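Local coordinates for protein diguanylate cyclase DosC (Escherichia coli, PDB 4ZVA) that makes the second messenger cyclic di-GMP from GTP and senses oxygen through a haem-binding globin domain, the part present here, at residues H29-Y32 with L33-F37; S62-E65 with R66-N70; F134-N137 with S138-A142. One frame throughout, in Å; residues are numbered along the deposited sequence.

In the fold
Three one-turn contacts sample three helices of the globin domain and come in series along the chain: interaction 1 on helix 16-43, interaction 2 on helix 54-72 and interaction 3 on helix 125-147. Interactions 1 and 2 have centres 9 Å apart and touch through a probable hydrogen bond of 2.8 Å between His31 ND1 and Glu65 OE2, and through packing of Leu33 on Ile68. Interactions 2 and 3, with centres 14 Å apart, meet where Trp67 CZ2 packs 3.7 Å from Ala142 CB. Between 1 and 3, centres about 17 Å apart, there is no touch. Of the three contacts, 62-70 is the one that touches both others, and its residues Ala63, Met64 and Trp67 line the haem pocket of this oxygen sensor.

Interaction 1. Residues H29-Y32 with L33-F37; sequences HAHY and LSIEF
The imidazole of His31 and the end of Ile35, an i to i+4 pair within one globin-domain helix, meet over a ring face. Methyl CD1 of Ile35 makes a CH-pi contact there, 3.6 Å from the His31 centroid and 21° off the ring normal; with CG of His31 anti to its N (chi1 -175°), the ring is carried along the helix toward that methyl. At this flank a water bridges Ser34 OG and, weakly, His31 ND1, whose stronger partner is Glu65. The compact side is built on Leu33 and Ser34. Leu33 N binds His29 O at 2.9 Å, its CG rests on the same oxygen, and its CD2 lies 3.9 Å from Tyr32 CD2. Ser34 OG gives a second hydrogen bond to His31 O at 2.9 Å, on the same face of that carbonyl as Ile35 N. Trading Leu33 for an alanine would probably leave a gap beside the Tyr32 ring and toward Ile113 of helix 100-119. The exposed side is looser: Glu36 CB lies over one face of the Tyr32 ring, 4.0 Å above its plane, and the Glu36 carboxylate, 8° from parallel to that ring, pairs with Arg39. Phe37, at the end of the turn, touches the haem. This turn of helix 16-43 lies against helix 54-72 through Ala30, Leu33 and Ser34, and against helix 100-119 through His29, Tyr32, Leu33 and Glu36.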
ATOM      1  N   HIS A  29      -2.972  17.719  -9.468  1.00 31.32           N
ATOM      2  CA  HIS A  29      -3.600  17.620  -8.156  1.00 29.13           C
ATOM      3  C   HIS A  29      -2.610  17.503  -6.998  1.00 28.77           C
ATOM      4  O   HIS A  29      -3.023  17.316  -5.855  1.00 35.92           O
ATOM      5  CB  HIS A  29      -4.575  16.439  -8.132  1.00 35.26           C
ATOM      6  CG  HIS A  29      -5.692  16.565  -9.121  1.00 35.84           C
ATOM      7  ND1 HIS A  29      -5.666  15.958 -10.357  1.00 35.24           N
ATOM      8  CD2 HIS A  29      -6.857  17.254  -9.066  1.00 34.65           C
ATOM      9  CE1 HIS A  29      -6.774  16.252 -11.015  1.00 34.36           C
ATOM     10  NE2 HIS A  29      -7.513  17.038 -10.255  1.00 40.95           N
ATOM     11  N   ALA A  30      -1.315  17.613  -7.288  1.00 29.77           N
ATOM     12  CA  ALA A  30      -0.291  17.529  -6.243  1.00 32.35           C
ATOM     13  C   ALA A  30      -0.523  18.551  -5.139  1.00 34.76           C
ATOM     14  O   ALA A  30      -0.310  18.261  -3.962  1.00 29.99           O
ATOM     15  CB  ALA A  30       1.099  17.722  -6.835  1.00 32.62           C
ATOM     16  N   HIS A  31      -0.971  19.744  -5.521  1.00 35.30           N
ATOM     17  CA  HIS A  31      -1.225  20.806  -4.557  1.00 34.36           C
ATOM     18  C   HIS A  31      -2.330  20.409  -3.583  1.00 35.24           C
ATOM     19  O   HIS A  31      -2.145  20.476  -2.367  1.00 34.18           O
ATOM     20  CB  HIS A  31      -1.594  22.106  -5.279  1.00 37.66           C
ATOM     21  CG  HIS A  31      -1.745  23.284  -4.365  1.00 40.47           C
ATOM     22  ND1 HIS A  31      -0.717  23.749  -3.572  1.00 41.45           N
ATOM     23  CD2 HIS A  31      -2.802  24.094  -4.123  1.00 42.90           C
ATOM     24  CE1 HIS A  31      -1.136  24.792  -2.879  1.00 38.82           C
ATOM     25  NE2 HIS A  31      -2.398  25.023  -3.195  1.00 42.33           N
ATOM     26  N   TYR A  32      -3.469  19.980  -4.120  1.00 31.81           N
ATOM     27  CA  TYR A  32      -4.569  19.502  -3.295  1.00 33.93           C
ATOM     28  C   TYR A  32      -4.126  18.352  -2.399  1.00 31.52           C
ATOM     29  O   TYR A  32      -4.444  18.321  -1.210  1.00 31.77           O
ATOM     30  CB  TYR A  32      -5.748  19.044  -4.162  1.00 37.60           C
ATOM     31  CG  TYR A  32      -6.671  18.080  -3.438  1.00 36.53           C
ATOM     32  CD1 TYR A  32      -7.618  18.542  -2.536  1.00 42.65           C
ATOM     33  CD2 TYR A  32      -6.577  16.707  -3.642  1.00 40.22           C
ATOM     34  CE1 TYR A  32      -8.453  17.670  -1.863  1.00 42.43           C
ATOM     35  CE2 TYR A  32      -7.406  15.827  -2.971  1.00 38.97           C
ATOM     36  CZ  TYR A  32      -8.344  16.314  -2.084  1.00 44.13           C
ATOM     37  OH  TYR A  32      -9.174  15.443  -1.416  1.00 42.03           O
ATOM     38  N   LEU A  33      -3.393  17.410  -2.983  1.00 32.62           N
ATOM     39  CA  LEU A  33      -2.972  16.209  -2.271  1.00 33.46           C
ATOM     40  C   LEU A  33      -2.072  16.533  -1.084  1.00 39.04           C
ATOM     41  O   LEU A  33      -2.267  15.999   0.004  1.00 36.70           O
ATOM     42  CB  LEU A  33      -2.257  15.251  -3.226  1.00 26.69           C
ATOM     43  CG  LEU A  33      -3.125  14.550  -4.274  1.00 34.08           C
ATOM     44  CD1 LEU A  33      -2.262  13.784  -5.257  1.00 34.13           C
ATOM     45  CD2 LEU A  33      -4.127  13.619  -3.606  1.00 34.74           C
ATOM     46  N   SER A  34      -1.106  17.424  -1.285  1.00 37.73           N
ATOM     47  CA  SER A  34      -0.174  17.779  -0.218  1.00 34.08           C
ATOM     48  C   SER A  34      -0.879  18.477   0.941  1.00 36.22           C
ATOM     49  O   SER A  34      -0.547  18.254   2.106  1.00 40.43           O
ATOM     50  CB  SER A  34       0.950  18.668  -0.761  1.00 42.04           C
ATOM     51  OG  SER A  34       0.451  19.921  -1.199  1.00 46.02           O
ATOM     52  N   ILE A  35      -1.861  19.313   0.617  1.00 35.59           N
ATOM     53  CA  ILE A  35      -2.612  20.044   1.631  1.00 40.13           C
ATOM     54  C   ILE A  35      -3.522  19.122   2.440  1.00 40.67           C
ATOM     55  O   ILE A  35      -3.536  19.173   3.670  1.00 38.75           O
ATOM     56  CB  ILE A  35      -3.457  21.158   0.989  1.00 42.04           C
ATOM     57  CG1 ILE A  35      -2.546  22.200   0.336  1.00 41.46           C
ATOM     58  CG2 ILE A  35      -4.370  21.808   2.020  1.00 44.09           C
ATOM     59  CD1 ILE A  35      -3.282  23.181  -0.538  1.00 45.53           C
ATOM     60  N   GLU A  36      -4.273  18.275   1.743  1.00 40.11           N
ATOM     61  CA  GLU A  36      -5.179  17.334   2.394  1.00 41.46           C
ATOM     62  C   GLU A  36      -4.402  16.289   3.196  1.00 39.91           C
ATOM     63  O   GLU A  36      -4.833  15.874   4.271  1.00 46.60           O
ATOM     64  CB  GLU A  36      -6.085  16.661   1.358  1.00 40.86           C
ATOM     65  CG  GLU A  36      -7.116  15.698   1.938  1.00 45.99           C
ATOM     66  CD  GLU A  36      -8.217  16.393   2.729  1.00 46.71           C
ATOM     67  OE1 GLU A  36      -8.213  17.639   2.824  1.00 52.25           O
ATOM     68  OE2 GLU A  36      -9.100  15.683   3.258  1.00 53.21           O
ATOM     69  N   PHE A  37      -3.263  15.865   2.657  1.00 33.82           N
ATOM     70  CA  PHE A  37      -2.348  14.971   3.361  1.00 32.70           C
ATOM     71  C   PHE A  37      -1.964  15.547   4.717  1.00 42.74           C
ATOM     72  O   PHE A  37      -2.080  14.879   5.745  1.00 41.04           O
ATOM     73  CB  PHE A  37      -1.093  14.728   2.515  1.00 36.49           C
ATOM     74  CG  PHE A  37       0.029  14.049   3.253  1.00 46.61           C
ATOM     75  CD1 PHE A  37       0.088  12.666   3.338  1.00 43.18           C
ATOM     76  CD2 PHE A  37       1.040  14.795   3.841  1.00 43.46           C
ATOM     77  CE1 PHE A  37       1.125  12.043   4.006  1.00 41.38           C
ATOM     78  CE2 PHE A  37       2.077  14.177   4.513  1.00 47.40           C
ATOM     79  CZ  PHE A  37       2.120  12.797   4.595  1.00 42.18           C
TER
HETATM   80  O   HOH W   1       1.148  22.597  -1.400  1.00 46.97           O

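Interaction 2. Residues S62-E65 with R66-N70; sequences SAME and RWIIN. With HEM (protoporphyrin IX containing Fe), chain C.
Successive i to i+4 backbone hydrogen bonds join 62-65 to 66-70, from Trp67 N on Ala63 O at 2.9 Å and Ile68 N on Met64 O to a longer Ile69 N on Glu65 O, with only Arg66 N to Ser62 O weak at 3.4 Å. Met64 is folded back at chi2 and chi3, which sets CE 4.0 Å from Ile68 CD1 and turns SD to the porphyrin, 3.5 Å from haem C3C. On the same helix the Trp67 indole takes the haem vinyl carbon CBC over one face, 3.1 Å above the ring plane, and Ala63 CB approaches haem CAD at 3.8 Å. These three side chains form part of the haem pocket of a protoglobin-type, all-helical globin domain: Met64 and Ala63 approach one face of the porphyrin, and Trp67 meets its vinyl-bearing edge. Trp67 NE1 is hydrogen-bonded to Gln86 OE1. On the outer side the Arg66 guanidinium lies with one face over Ser62 O, and a water donates to Ala63 O at 2.8 Å while accepting a weak bond from Arg66 NH1.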
ATOM      1  N   SER A  62       5.293  21.792   0.247  1.00 46.48           N
ATOM      2  CA  SER A  62       6.035  22.001  -0.990  1.00 41.10           C
ATOM      3  C   SER A  62       6.854  20.767  -1.358  1.00 35.23           C
ATOM      4  O   SER A  62       6.962  20.407  -2.531  1.00 38.61           O
ATOM      5  CB  SER A  62       6.952  23.220  -0.863  1.00 46.97           C
ATOM      6  OG  SER A  62       7.779  23.355  -2.005  1.00 56.15           O
ATOM      7  N   ALA A  63       7.426  20.118  -0.350  1.00 42.89           N
ATOM      8  CA  ALA A  63       8.211  18.908  -0.566  1.00 38.31           C
ATOM      9  C   ALA A  63       7.326  17.757  -1.039  1.00 36.75           C
ATOM     10  O   ALA A  63       7.730  16.962  -1.890  1.00 36.32           O
ATOM     11  CB  ALA A  63       8.950  18.523   0.704  1.00 47.94           C
ATOM     12  N   MET A  64       6.123  17.667  -0.482  1.00 41.54           N
ATOM     13  CA  MET A  64       5.187  16.605  -0.849  1.00 40.26           C
ATOM     14  C   MET A  64       4.726  16.723  -2.301  1.00 39.71           C
ATOM     15  O   MET A  64       4.604  15.717  -2.996  1.00 32.36           O
ATOM     16  CB  MET A  64       3.974  16.607   0.083  1.00 41.33           C
ATOM     17  CG  MET A  64       4.206  15.926   1.425  1.00 51.76           C
ATOM     18  SD  MET A  64       4.548  14.157   1.278  1.00 52.19           S
ATOM     19  CE  MET A  64       3.194  13.620   0.237  1.00 38.01           C
ATOM     20  N   GLU A  65       4.463  17.948  -2.752  1.00 34.55           N
ATOM     21  CA  GLU A  65       4.067  18.175  -4.140  1.00 35.38           C
ATOM     22  C   GLU A  65       5.116  17.649  -5.103  1.00 32.62           C
ATOM     23  O   GLU A  65       4.800  16.965  -6.075  1.00 34.25           O
ATOM     24  CB  GLU A  65       3.850  19.664  -4.413  1.00 37.52           C
ATOM     25  CG  GLU A  65       2.495  20.196  -4.030  1.00 42.31           C
ATOM     26  CD  GLU A  65       2.214  21.539  -4.677  1.00 44.32           C
ATOM     27  OE1 GLU A  65       2.437  21.669  -5.902  1.00 44.97           O
ATOM     28  OE2 GLU A  65       1.780  22.462  -3.962  1.00 43.48           O
ATOM     29  N   ARG A  66       6.369  17.986  -4.823  1.00 38.82           N
ATOM     30  CA  ARG A  66       7.487  17.545  -5.641  1.00 42.35           C
ATOM     31  C   ARG A  66       7.618  16.026  -5.591  1.00 34.58           C
ATOM     32  O   ARG A  66       7.856  15.382  -6.611  1.00 38.55           O
ATOM     33  CB  ARG A  66       8.779  18.215  -5.174  1.00 45.52           C
ATOM     34  CG  ARG A  66       9.998  17.902  -6.023  1.00 46.29           C
ATOM     35  CD  ARG A  66      11.253  18.515  -5.415  1.00 55.78           C
ATOM     36  NE  ARG A  66      10.972  19.799  -4.775  1.00 61.82           N
ATOM     37  CZ  ARG A  66      11.071  20.022  -3.467  1.00 56.82           C
ATOM     38  NH1 ARG A  66      11.461  19.050  -2.653  1.00 55.53           N
ATOM     39  NH2 ARG A  66      10.789  21.221  -2.975  1.00 61.92           N
ATOM     40  N   TRP A  67       7.452  15.460  -4.400  1.00 38.65           N
ATOM     41  CA  TRP A  67       7.571  14.016  -4.219  1.00 38.40           C
ATOM     42  C   TRP A  67       6.525  13.271  -5.041  1.00 34.19           C
ATOM     43  O   TRP A  67       6.846  12.332  -5.769  1.00 36.80           O
ATOM     44  CB  TRP A  67       7.431  13.644  -2.740  1.00 39.67           C
ATOM     45  CG  TRP A  67       7.772  12.208  -2.450  1.00 38.53           C
ATOM     46  CD1 TRP A  67       8.966  11.724  -2.003  1.00 40.04           C
ATOM     47  CD2 TRP A  67       6.907  11.070  -2.589  1.00 44.53           C
ATOM     48  NE1 TRP A  67       8.902  10.359  -1.855  1.00 41.77           N
ATOM     49  CE2 TRP A  67       7.649   9.932  -2.208  1.00 43.87           C
ATOM     50  CE3 TRP A  67       5.579  10.903  -2.997  1.00 39.75           C
ATOM     51  CZ2 TRP A  67       7.107   8.646  -2.222  1.00 45.17           C
ATOM     52  CZ3 TRP A  67       5.042   9.625  -3.013  1.00 40.57           C
ATOM     53  CH2 TRP A  67       5.807   8.513  -2.628  1.00 44.46           C
ATOM     54  N   ILE A  68       5.272  13.699  -4.912  1.00 38.45           N
ATOM     55  CA  ILE A  68       4.158  13.065  -5.609  1.00 31.63           C
ATOM     56  C   ILE A  68       4.363  13.083  -7.118  1.00 32.84           C
ATOM     57  O   ILE A  68       4.185  12.065  -7.788  1.00 31.45           O
ATOM     58  CB  ILE A  68       2.825  13.748  -5.258  1.00 31.89           C
ATOM     59  CG1 ILE A  68       2.477  13.488  -3.791  1.00 33.50           C
ATOM     60  CG2 ILE A  68       1.711  13.246  -6.161  1.00 36.22           C
ATOM     61  CD1 ILE A  68       1.348  14.337  -3.267  1.00 37.59           C
ATOM     62  N   ILE A  69       4.751  14.238  -7.651  1.00 35.73           N
ATOM     63  CA  ILE A  69       4.991  14.364  -9.083  1.00 33.82           C
ATOM     64  C   ILE A  69       6.158  13.490  -9.534  1.00 30.39           C
ATOM     65  O   ILE A  69       6.057  12.792 -10.540  1.00 33.34           O
ATOM     66  CB  ILE A  69       5.272  15.831  -9.484  1.00 35.87           C
ATOM     67  CG1 ILE A  69       4.041  16.697  -9.220  1.00 32.46           C
ATOM     68  CG2 ILE A  69       5.667  15.921 -10.953  1.00 36.02           C
ATOM     69  CD1 ILE A  69       4.261  18.173  -9.489  1.00 35.12           C
ATOM     70  N   ASN A  70       7.256  13.516  -8.786  1.00 31.51           N
ATOM     71  CA  ASN A  70       8.433  12.735  -9.158  1.00 36.23           C
ATOM     72  C   ASN A  70       8.150  11.238  -9.205  1.00 34.04           C
ATOM     73  O   ASN A  70       8.541  10.556 -10.152  1.00 32.79           O
ATOM     74  CB  ASN A  70       9.587  13.013  -8.190  1.00 38.24           C
ATOM     75  CG  ASN A  70      10.265  14.347  -8.456  1.00 47.55           C
ATOM     76  OD1 ASN A  70      10.342  14.798  -9.598  1.00 46.13           O
ATOM     77  ND2 ASN A  70      10.751  14.988  -7.399  1.00 44.19           N
TER
HETATM   78  CHA HEM C 201      10.300  15.926   5.426  1.00 50.82           C
HETATM   79  CHB HEM C 201       7.014  14.748   8.793  1.00 53.22           C
HETATM   80  CHC HEM C 201       5.477  11.171   5.923  1.00 45.73           C
HETATM   81  CHD HEM C 201       7.979  13.040   2.223  1.00 52.31           C
HETATM   82  C1A HEM C 201       9.535  15.957   6.573  1.00 51.08           C
HETATM   83  C2A HEM C 201       9.610  16.927   7.652  1.00 52.94           C
HETATM   84  C3A HEM C 201       8.700  16.593   8.570  1.00 47.65           C
HETATM   85  C4A HEM C 201       8.019  15.402   8.120  1.00 48.49           C
HETATM   86  CMA HEM C 201       8.417  17.339   9.891  1.00 53.16           C
HETATM   87  CAA HEM C 201      10.553  18.147   7.741  1.00 53.84           C
HETATM   88  CBA HEM C 201      10.310  19.075   6.554  1.00 55.05           C
HETATM   89  CGA HEM C 201      10.995  20.393   6.788  1.00 59.55           C
HETATM   90  O1A HEM C 201      11.148  20.790   7.972  1.00 55.39           O
HETATM   91  O2A HEM C 201      11.375  21.047   5.784  1.00 60.24           O
HETATM   92  C1B HEM C 201       6.290  13.689   8.302  1.00 50.16           C
HETATM   93  C2B HEM C 201       5.152  13.066   8.948  1.00 49.91           C
HETATM   94  C3B HEM C 201       4.726  12.068   8.149  1.00 46.82           C
HETATM   95  C4B HEM C 201       5.584  12.044   6.982  1.00 44.99           C
HETATM   96  CMB HEM C 201       4.596  13.527  10.316  1.00 48.46           C
HETATM   97  CAB HEM C 201       3.552  11.070   8.325  1.00 50.61           C
HETATM   98  CBB HEM C 201       2.685  11.086   9.340  1.00 54.45           C
HETATM   99  C1C HEM C 201       5.944  11.409   4.650  1.00 44.97           C
HETATM  100  C2C HEM C 201       5.510  10.741   3.440  1.00 46.69           C
HETATM  101  C3C HEM C 201       6.208  11.259   2.410  1.00 43.63           C
HETATM  102  C4C HEM C 201       7.097  12.270   2.950  1.00 46.19           C
HETATM  103  CMC HEM C 201       4.428   9.636   3.424  1.00 39.78           C
HETATM  104  CAC HEM C 201       6.151  10.924   0.897  1.00 41.83           C
HETATM  105  CBC HEM C 201       5.293  10.061   0.343  1.00 52.00           C
HETATM  106  C1D HEM C 201       8.846  13.989   2.725  1.00 49.03           C
HETATM  107  C2D HEM C 201       9.789  14.753   1.937  1.00 46.40           C
HETATM  108  C3D HEM C 201      10.516  15.662   2.940  1.00 52.07           C
HETATM  109  C4D HEM C 201       9.940  15.346   4.229  1.00 48.69           C
HETATM  110  CMD HEM C 201       9.993  14.665   0.408  1.00 43.78           C
HETATM  111  CAD HEM C 201      11.635  16.692   2.662  1.00 52.98           C
HETATM  112  CBD HEM C 201      12.850  15.982   2.072  1.00 54.03           C
HETATM  113  CGD HEM C 201      14.067  16.864   2.168  1.00 53.58           C
HETATM  114  O1D HEM C 201      15.089  16.547   1.507  1.00 57.46           O
HETATM  115  O2D HEM C 201      14.018  17.885   2.902  1.00 55.34           O
HETATM  116  NA  HEM C 201       8.555  15.038   6.898  1.00 47.12           N
HETATM  117  NB  HEM C 201       6.527  13.043   7.106  1.00 45.74           N
HETATM  118  NC  HEM C 201       6.911  12.333   4.314  1.00 45.28           N
HETATM  119  ND  HEM C 201       8.969  14.364   4.060  1.00 49.06           N
HETATM  120 FE   HEM C 201       7.918  13.520   5.650  1.00 47.61          FE
HETATM  121  O   HOH W   2      10.340  16.157  -2.668  1.00 48.22           O

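Interaction 3. Residues F134-N137 with S138-A142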
ATOM      1  N   PHE A 134      -0.991   1.545 -11.298  1.00 36.77           N
ATOM      2  CA  PHE A 134       0.365   2.060 -11.464  1.00 32.15           C
ATOM      3  C   PHE A 134       0.746   2.980 -10.313  1.00 33.76           C
ATOM      4  O   PHE A 134       1.861   2.912  -9.794  1.00 33.28           O
ATOM      5  CB  PHE A 134       0.507   2.803 -12.797  1.00 33.26           C
ATOM      6  CG  PHE A 134       1.855   3.438 -12.993  1.00 37.82           C
ATOM      7  CD1 PHE A 134       2.936   2.678 -13.410  1.00 35.19           C
ATOM      8  CD2 PHE A 134       2.043   4.791 -12.764  1.00 35.14           C
ATOM      9  CE1 PHE A 134       4.178   3.255 -13.591  1.00 36.68           C
ATOM     10  CE2 PHE A 134       3.284   5.375 -12.943  1.00 37.70           C
ATOM     11  CZ  PHE A 134       4.354   4.604 -13.357  1.00 35.68           C
ATOM     12  N   SER A 135      -0.195   3.829  -9.911  1.00 31.44           N
ATOM     13  CA  SER A 135       0.032   4.782  -8.832  1.00 33.18           C
ATOM     14  C   SER A 135       0.247   4.077  -7.495  1.00 36.88           C
ATOM     15  O   SER A 135       1.153   4.429  -6.747  1.00 32.90           O
ATOM     16  CB  SER A 135      -1.142   5.756  -8.723  1.00 32.63           C
ATOM     17  OG  SER A 135      -1.281   6.525  -9.910  1.00 33.53           O
ATOM     18  N   ILE A 136      -0.596   3.094  -7.192  1.00 34.80           N
ATOM     19  CA  ILE A 136      -0.465   2.348  -5.943  1.00 38.35           C
ATOM     20  C   ILE A 136       0.877   1.620  -5.889  1.00 29.97           C
ATOM     21  O   ILE A 136       1.602   1.711  -4.899  1.00 39.46           O
ATOM     22  CB  ILE A 136      -1.606   1.330  -5.755  1.00 34.25           C
ATOM     23  CG1 ILE A 136      -2.930   2.052  -5.501  1.00 30.20           C
ATOM     24  CG2 ILE A 136      -1.307   0.399  -4.590  1.00 38.29           C
ATOM     25  CD1 ILE A 136      -2.920   2.937  -4.266  1.00 35.30           C
ATOM     26  N   ASN A 137       1.208   0.909  -6.961  1.00 33.34           N
ATOM     27  CA  ASN A 137       2.463   0.170  -7.022  1.00 36.02           C
ATOM     28  C   ASN A 137       3.675   1.095  -6.958  1.00 41.18           C
ATOM     29  O   ASN A 137       4.688   0.756  -6.349  1.00 32.91           O
ATOM     30  CB  ASN A 137       2.511  -0.685  -8.290  1.00 36.23           C
ATOM     31  CG  ASN A 137       1.716  -1.970  -8.155  1.00 39.97           C
ATOM     32  OD1 ASN A 137       0.921  -2.128  -7.229  1.00 42.72           O
ATOM     33  ND2 ASN A 137       1.914  -2.888  -9.091  1.00 38.67           N
ATOM     34  N   SER A 138       3.566   2.265  -7.580  1.00 34.08           N
ATOM     35  CA  SER A 138       4.638   3.256  -7.545  1.00 32.15           C
ATOM     36  C   SER A 138       4.846   3.818  -6.145  1.00 33.35           C
ATOM     37  O   SER A 138       5.977   3.970  -5.689  1.00 37.43           O
ATOM     38  CB  SER A 138       4.346   4.403  -8.520  1.00 32.80           C
ATOM     39  OG  SER A 138       4.380   3.943  -9.860  1.00 35.77           O
ATOM     40  N   ILE A 139       3.753   4.144  -5.467  1.00 31.79           N
ATOM     41  CA  ILE A 139       3.839   4.699  -4.125  1.00 28.71           C
ATOM     42  C   ILE A 139       4.382   3.649  -3.155  1.00 38.30           C
ATOM     43  O   ILE A 139       5.216   3.953  -2.298  1.00 33.05           O
ATOM     44  CB  ILE A 139       2.473   5.218  -3.642  1.00 29.82           C
ATOM     45  CG1 ILE A 139       2.052   6.434  -4.473  1.00 38.93           C
ATOM     46  CG2 ILE A 139       2.523   5.602  -2.168  1.00 31.40           C
ATOM     47  CD1 ILE A 139       0.714   7.007  -4.089  1.00 31.47           C
ATOM     48  N   ASP A 140       3.923   2.410  -3.311  1.00 30.19           N
ATOM     49  CA  ASP A 140       4.369   1.315  -2.450  1.00 34.76           C
ATOM     50  C   ASP A 140       5.847   0.970  -2.628  1.00 34.32           C
ATOM     51  O   ASP A 140       6.550   0.734  -1.646  1.00 39.77           O
ATOM     52  CB  ASP A 140       3.524   0.066  -2.699  1.00 28.37           C
ATOM     53  CG  ASP A 140       2.215   0.083  -1.934  1.00 27.96           C
ATOM     54  OD1 ASP A 140       2.068   0.924  -1.023  1.00 32.32           O
ATOM     55  OD2 ASP A 140       1.336  -0.755  -2.235  1.00 37.65           O
ATOM     56  N   ILE A 141       6.316   0.933  -3.874  1.00 35.00           N
ATOM     57  CA  ILE A 141       7.722   0.636  -4.135  1.00 41.82           C
ATOM     58  C   ILE A 141       8.605   1.745  -3.559  1.00 41.42           C
ATOM     59  O   ILE A 141       9.691   1.480  -3.044  1.00 45.35           O
ATOM     60  CB  ILE A 141       8.012   0.429  -5.654  1.00 46.58           C
ATOM     61  CG1 ILE A 141       9.419  -0.128  -5.866  1.00 49.32           C
ATOM     62  CG2 ILE A 141       7.849   1.707  -6.451  1.00 45.70           C
ATOM     63  CD1 ILE A 141       9.555  -1.568  -5.476  1.00 54.55           C
ATOM     64  N   ALA A 142       8.130   2.985  -3.640  1.00 38.60           N
ATOM     65  CA  ALA A 142       8.856   4.120  -3.090  1.00 37.68           C
ATOM     66  C   ALA A 142       8.896   4.056  -1.567  1.00 38.22           C
ATOM     67  O   ALA A 142       9.916   4.369  -0.953  1.00 38.49           O
ATOM     68  CB  ALA A 142       8.228   5.428  -3.550  1.00 38.30           C
TER
HETATM   69  O   HOH W   3       2.171  -2.654  -4.161  1.00 44.61           O
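Hydrogen bonding centres on Phe134 O, which receives two donors from Ser138: the amide N, and the hydroxyl OG at 2.7 Å. They come from opposite faces of the carbonyl plane, with OG 36° out of it rather than on a lone pair. OG stands anti to the carbonyl carbon of its own residue (chi1 -66°), a rotation that turns it back to the preceding turn. The other backbone bonds follow the same i to i+4 pattern: Ile139 N to Ser135 O, Asp140 N to Ile136 O at 2.9 Å, and Ile141 N to Asn137 O.

Contacts of polar atoms with the ring and with aliphatic carbons come next. Ser138 OG lies over the centre of the Phe134 ring, 3.5 Å above its plane, while CG1 of Ile139 rests 3.2 Å from Ser135 O. Ile136 and Asp140 run side by side, CG2 of Ile136 lying 3.7 Å from OD2 of Asp140. Ile136 and Asn137 also pack on Tyr132 of the second subunit.

Charge and water form the third group. Asp140 OD1 makes a salt bridge with Lys111 of its own chain and OD2 one with Lys111 of the second subunit; a water also lies 2.8 Å from Asp140 OD2. The buried hydroxyl of Ser138 is thus satisfied within its own helix, whereas the Asp140 carboxylate, between two lysines, is likely to stay ionised and ties this turn of helix 125-147 to the second subunit.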